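Local coordinates for putative exported protein (Bacteroides fragilis, PDB 4RAA) that is of unknown function but folds as a six-bladed beta-propeller of the YWTD superfamily and is probably exported, at residues K294-N306 against S325-D337. Numbering follows the deposited sequence.
Sequences KIFQDQLKVGELN and SLKDMAGNGYVFD
Y334 brings its ring up to the backbone of G303, with CE2 3.5 Å from G303 N, and pushes its hydroxyl toward the C-terminal end of helix 293-299. Two helix ends with Schellman motifs meet here, on the outside of a six-bladed beta-propeller: K301 is the first residue after helix 293-299 and has positive phi; past helix 323-331, G333 has positive phi as the C-prime residue of the second motif, turning the chain back so that 334-337 runs past 301-303. With CG anti to the backbone N (chi1 -175°), Y334 reaches across this turn, and its OH donates to D298 OD1 at 3.0 Å. The hydroxyl comes from above the carboxylate plane, which stands 54° from the ring, and it also receives a weak bond from G303 N. One phenol oxygen thus joins the last helical turn to the loop that follows. F336 lies against Y334 of its own segment, with Y334 CD2 over the centre of its ring, while its edge meets K301 O and the V302 carbonyl carbon. From helix 323-331, two side chains pack on the 302-304 backbone, the selenium of selenomethionine M329 at 3.6 Å from G303 CA and L326 CD2 at V302 O. V302 packs on F29 of strand 25-31 and on L340 of helix 338-345, and F336 also touches the latter helix. At one margin S325 OG makes a weak bond to E304 OE1. At the other, the aliphatic part of K301 lies across V335, K301 CG 3.3 Å from V335 O and K301 CE 3.8 Å from V335 CG2. Next to it D337, the N-cap of helix 338-345, sends its backbone N to K301 O at 3.0 Å, and D337 CB lies 3.6 Å from the same K301 O.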
# COMPACT_ATOMS: atom_id res chain seq x y z
N LYS A 294 -33.04 13.78 -27.92
CA LYS A 294 -33.33 14.86 -28.90
C LYS A 294 -34.58 15.68 -28.51
O LYS A 294 -34.59 16.91 -28.67
CB LYS A 294 -33.50 14.33 -30.35
CG LYS A 294 -32.22 14.23 -31.17
CD LYS A 294 -31.27 13.14 -30.69
CE LYS A 294 -29.95 13.16 -31.46
NZ LYS A 294 -30.14 12.99 -32.93
N ILE A 295 -35.60 15.00 -28.00
CA ILE A 295 -36.84 15.64 -27.54
C ILE A 295 -36.60 16.28 -26.16
O ILE A 295 -36.98 17.43 -25.97
CB ILE A 295 -38.04 14.64 -27.57
CG1 ILE A 295 -38.54 14.40 -29.02
CG2 ILE A 295 -39.23 15.15 -26.74
CD1 ILE A 295 -37.56 13.71 -29.96
N PHE A 296 -36.00 15.52 -25.24
CA PHE A 296 -35.70 15.95 -23.85
C PHE A 296 -34.97 17.29 -23.75
O PHE A 296 -35.39 18.17 -23.01
CB PHE A 296 -34.87 14.86 -23.13
CG PHE A 296 -34.73 15.04 -21.64
CD1 PHE A 296 -35.79 14.76 -20.78
CD2 PHE A 296 -33.51 15.43 -21.08
CE1 PHE A 296 -35.65 14.90 -19.40
CE2 PHE A 296 -33.36 15.57 -19.70
CZ PHE A 296 -34.43 15.31 -18.86
N GLN A 297 -33.88 17.43 -24.50
CA GLN A 297 -33.06 18.66 -24.49
C GLN A 297 -33.77 19.90 -25.08
O GLN A 297 -33.54 21.02 -24.61
CB GLN A 297 -31.71 18.42 -25.15
CG GLN A 297 -31.76 18.27 -26.66
CD GLN A 297 -30.54 17.59 -27.26
OE1 GLN A 297 -29.56 17.29 -26.57
NE2 GLN A 297 -30.61 17.34 -28.56
N ASP A 298 -34.58 19.71 -26.13
CA ASP A 298 -35.40 20.79 -26.71
C ASP A 298 -36.56 21.21 -25.78
O ASP A 298 -36.87 22.40 -25.68
CB ASP A 298 -35.88 20.46 -28.14
CG ASP A 298 -34.76 20.56 -29.20
OD1 ASP A 298 -33.57 20.78 -28.87
OD2 ASP A 298 -35.08 20.42 -30.40
N GLN A 299 -37.17 20.26 -25.07
CA GLN A 299 -38.24 20.55 -24.09
C GLN A 299 -37.75 21.37 -22.89
O GLN A 299 -38.50 22.21 -22.39
CB GLN A 299 -38.91 19.26 -23.58
CG GLN A 299 -39.89 18.64 -24.57
CD GLN A 299 -40.63 17.42 -24.02
OE1 GLN A 299 -40.42 17.00 -22.88
NE2 GLN A 299 -41.52 16.86 -24.83
N LEU A 300 -36.54 21.12 -22.41
CA LEU A 300 -35.94 21.91 -21.31
C LEU A 300 -35.20 23.18 -21.77
O LEU A 300 -34.73 23.94 -20.92
CB LEU A 300 -34.98 21.03 -20.49
CG LEU A 300 -35.55 19.75 -19.89
CD1 LEU A 300 -34.44 18.95 -19.24
CD2 LEU A 300 -36.66 20.06 -18.91
N LYS A 301 -35.10 23.39 -23.08
CA LYS A 301 -34.45 24.57 -23.70
C LYS A 301 -32.96 24.68 -23.32
O LYS A 301 -32.52 25.73 -22.82
CB LYS A 301 -35.23 25.87 -23.39
CG LYS A 301 -36.64 25.91 -23.97
CD LYS A 301 -37.28 27.28 -23.73
CE LYS A 301 -38.52 27.51 -24.58
NZ LYS A 301 -39.62 26.55 -24.27
N VAL A 302 -32.22 23.59 -23.56
CA VAL A 302 -30.76 23.49 -23.26
C VAL A 302 -29.86 23.06 -24.45
O VAL A 302 -28.70 22.67 -24.22
CB VAL A 302 -30.49 22.61 -22.01
CG1 VAL A 302 -31.29 23.11 -20.82
CG2 VAL A 302 -30.79 21.14 -22.27
N GLY A 303 -30.38 23.09 -25.68
CA GLY A 303 -29.60 22.81 -26.89
C GLY A 303 -29.05 21.41 -27.15
O GLY A 303 -29.55 20.71 -28.03
N GLU A 304 -27.98 21.06 -26.42
CA GLU A 304 -27.29 19.76 -26.48
C GLU A 304 -27.16 19.16 -25.10
O GLU A 304 -26.82 19.87 -24.16
CB GLU A 304 -25.85 19.87 -26.97
CG GLU A 304 -25.61 19.79 -28.46
CD GLU A 304 -24.12 19.72 -28.79
OE1 GLU A 304 -23.25 19.96 -27.90
OE2 GLU A 304 -23.79 19.43 -29.96
N LEU A 305 -27.35 17.86 -25.00
CA LEU A 305 -27.19 17.12 -23.75
C LEU A 305 -26.53 15.80 -24.17
O LEU A 305 -27.20 14.79 -24.40
CB LEU A 305 -28.56 16.98 -23.07
CG LEU A 305 -28.51 16.91 -21.54
CD1 LEU A 305 -29.93 17.00 -21.00
CD2 LEU A 305 -27.81 15.66 -21.05
N ASN A 306 -25.21 15.86 -24.34
CA ASN A 306 -24.41 14.70 -24.81
C ASN A 306 -24.33 13.56 -23.81
O ASN A 306 -24.34 12.39 -24.22
CB ASN A 306 -23.00 15.14 -25.24
CG ASN A 306 -23.00 16.06 -26.46
OD1 ASN A 306 -24.01 16.20 -27.17
ND2 ASN A 306 -21.86 16.67 -26.73
N SER A 325 -20.65 25.34 -28.43
CA SER A 325 -21.71 24.62 -29.16
C SER A 325 -23.07 25.32 -28.95
O SER A 325 -23.81 25.54 -29.92
CB SER A 325 -21.75 23.13 -28.74
OG SER A 325 -22.63 22.36 -29.54
N LEU A 326 -23.35 25.70 -27.70
CA LEU A 326 -24.57 26.43 -27.34
C LEU A 326 -24.58 27.89 -27.79
O LEU A 326 -25.63 28.41 -28.17
CB LEU A 326 -24.80 26.41 -25.82
CG LEU A 326 -25.04 25.10 -25.05
CD1 LEU A 326 -25.62 25.45 -23.69
CD2 LEU A 326 -25.98 24.16 -25.78
N LYS A 327 -23.43 28.57 -27.71
CA LYS A 327 -23.33 29.97 -28.16
C LYS A 327 -23.64 30.13 -29.66
O LYS A 327 -24.29 31.10 -30.06
CB LYS A 327 -21.99 30.61 -27.81
CG LYS A 327 -21.80 30.80 -26.31
CD LYS A 327 -20.84 31.93 -25.98
CE LYS A 327 -21.49 33.29 -26.18
NZ LYS A 327 -20.60 34.35 -25.66
N ASP A 328 -23.21 29.15 -30.46
CA ASP A 328 -23.55 29.11 -31.90
C ASP A 328 -25.05 28.87 -32.09
O ASP A 328 -25.66 29.44 -32.99
CB ASP A 328 -22.75 28.02 -32.64
CG ASP A 328 -21.24 28.27 -32.62
OD1 ASP A 328 -20.79 29.43 -32.54
OD2 ASP A 328 -20.49 27.28 -32.70
N MSE A 329 -25.65 28.01 -31.24
CA MSE A 329 -27.11 27.76 -31.25
C MSE A 329 -27.83 29.06 -30.93
O MSE A 329 -28.75 29.46 -31.67
CB MSE A 329 -27.51 26.60 -30.32
CG MSE A 329 -27.06 25.24 -30.86
SE MSE A 329 -27.48 23.81 -29.58
CE MSE A 329 -29.15 23.32 -30.49
N ALA A 330 -27.36 29.76 -29.87
CA ALA A 330 -27.90 31.08 -29.48
C ALA A 330 -27.77 32.07 -30.63
O ALA A 330 -28.72 32.79 -30.92
CB ALA A 330 -27.18 31.63 -28.25
N GLY A 331 -26.60 32.08 -31.28
CA GLY A 331 -26.32 32.90 -32.47
C GLY A 331 -27.26 32.62 -33.64
O GLY A 331 -27.54 33.51 -34.42
N ASN A 332 -27.73 31.36 -33.74
CA ASN A 332 -28.74 30.93 -34.73
C ASN A 332 -30.19 31.01 -34.21
O ASN A 332 -31.08 30.31 -34.71
CB ASN A 332 -28.42 29.51 -35.26
CG ASN A 332 -27.26 29.50 -36.23
OD1 ASN A 332 -27.46 29.28 -37.42
ND2 ASN A 332 -26.06 29.80 -35.75
N GLY A 333 -30.44 31.87 -33.22
CA GLY A 333 -31.78 32.07 -32.66
C GLY A 333 -32.41 30.89 -31.95
O GLY A 333 -33.61 30.67 -32.07
N TYR A 334 -31.60 30.12 -31.21
CA TYR A 334 -32.13 28.99 -30.46
C TYR A 334 -32.81 29.57 -29.22
O TYR A 334 -32.23 30.40 -28.51
CB TYR A 334 -31.07 27.97 -30.07
CG TYR A 334 -31.66 26.74 -29.39
CD1 TYR A 334 -32.19 25.68 -30.14
CD2 TYR A 334 -31.73 26.66 -27.99
CE1 TYR A 334 -32.75 24.56 -29.51
CE2 TYR A 334 -32.28 25.55 -27.36
CZ TYR A 334 -32.79 24.51 -28.11
OH TYR A 334 -33.31 23.42 -27.46
N VAL A 335 -34.03 29.10 -28.98
CA VAL A 335 -34.87 29.55 -27.88
C VAL A 335 -34.43 28.89 -26.55
O VAL A 335 -35.02 27.90 -26.10
CB VAL A 335 -36.38 29.37 -28.25
CG1 VAL A 335 -36.74 27.90 -28.60
CG2 VAL A 335 -37.29 29.94 -27.17
N PHE A 336 -33.39 29.46 -25.93
CA PHE A 336 -32.82 28.96 -24.64
C PHE A 336 -33.62 29.30 -23.39
O PHE A 336 -34.49 30.16 -23.42
CB PHE A 336 -31.38 29.48 -24.41
CG PHE A 336 -30.33 28.69 -25.12
CD1 PHE A 336 -30.05 27.39 -24.71
CD2 PHE A 336 -29.61 29.23 -26.17
CE1 PHE A 336 -29.08 26.64 -25.36
CE2 PHE A 336 -28.64 28.48 -26.82
CZ PHE A 336 -28.37 27.18 -26.41
N ASP A 337 -33.29 28.62 -22.29
CA ASP A 337 -33.87 28.86 -20.95
C ASP A 337 -33.36 30.23 -20.46
O ASP A 337 -32.21 30.58 -20.71
CB ASP A 337 -33.48 27.70 -19.99
CG ASP A 337 -33.87 27.95 -18.52
OD1 ASP A 337 -33.31 28.88 -17.87
OD2 ASP A 337 -34.66 27.15 -17.97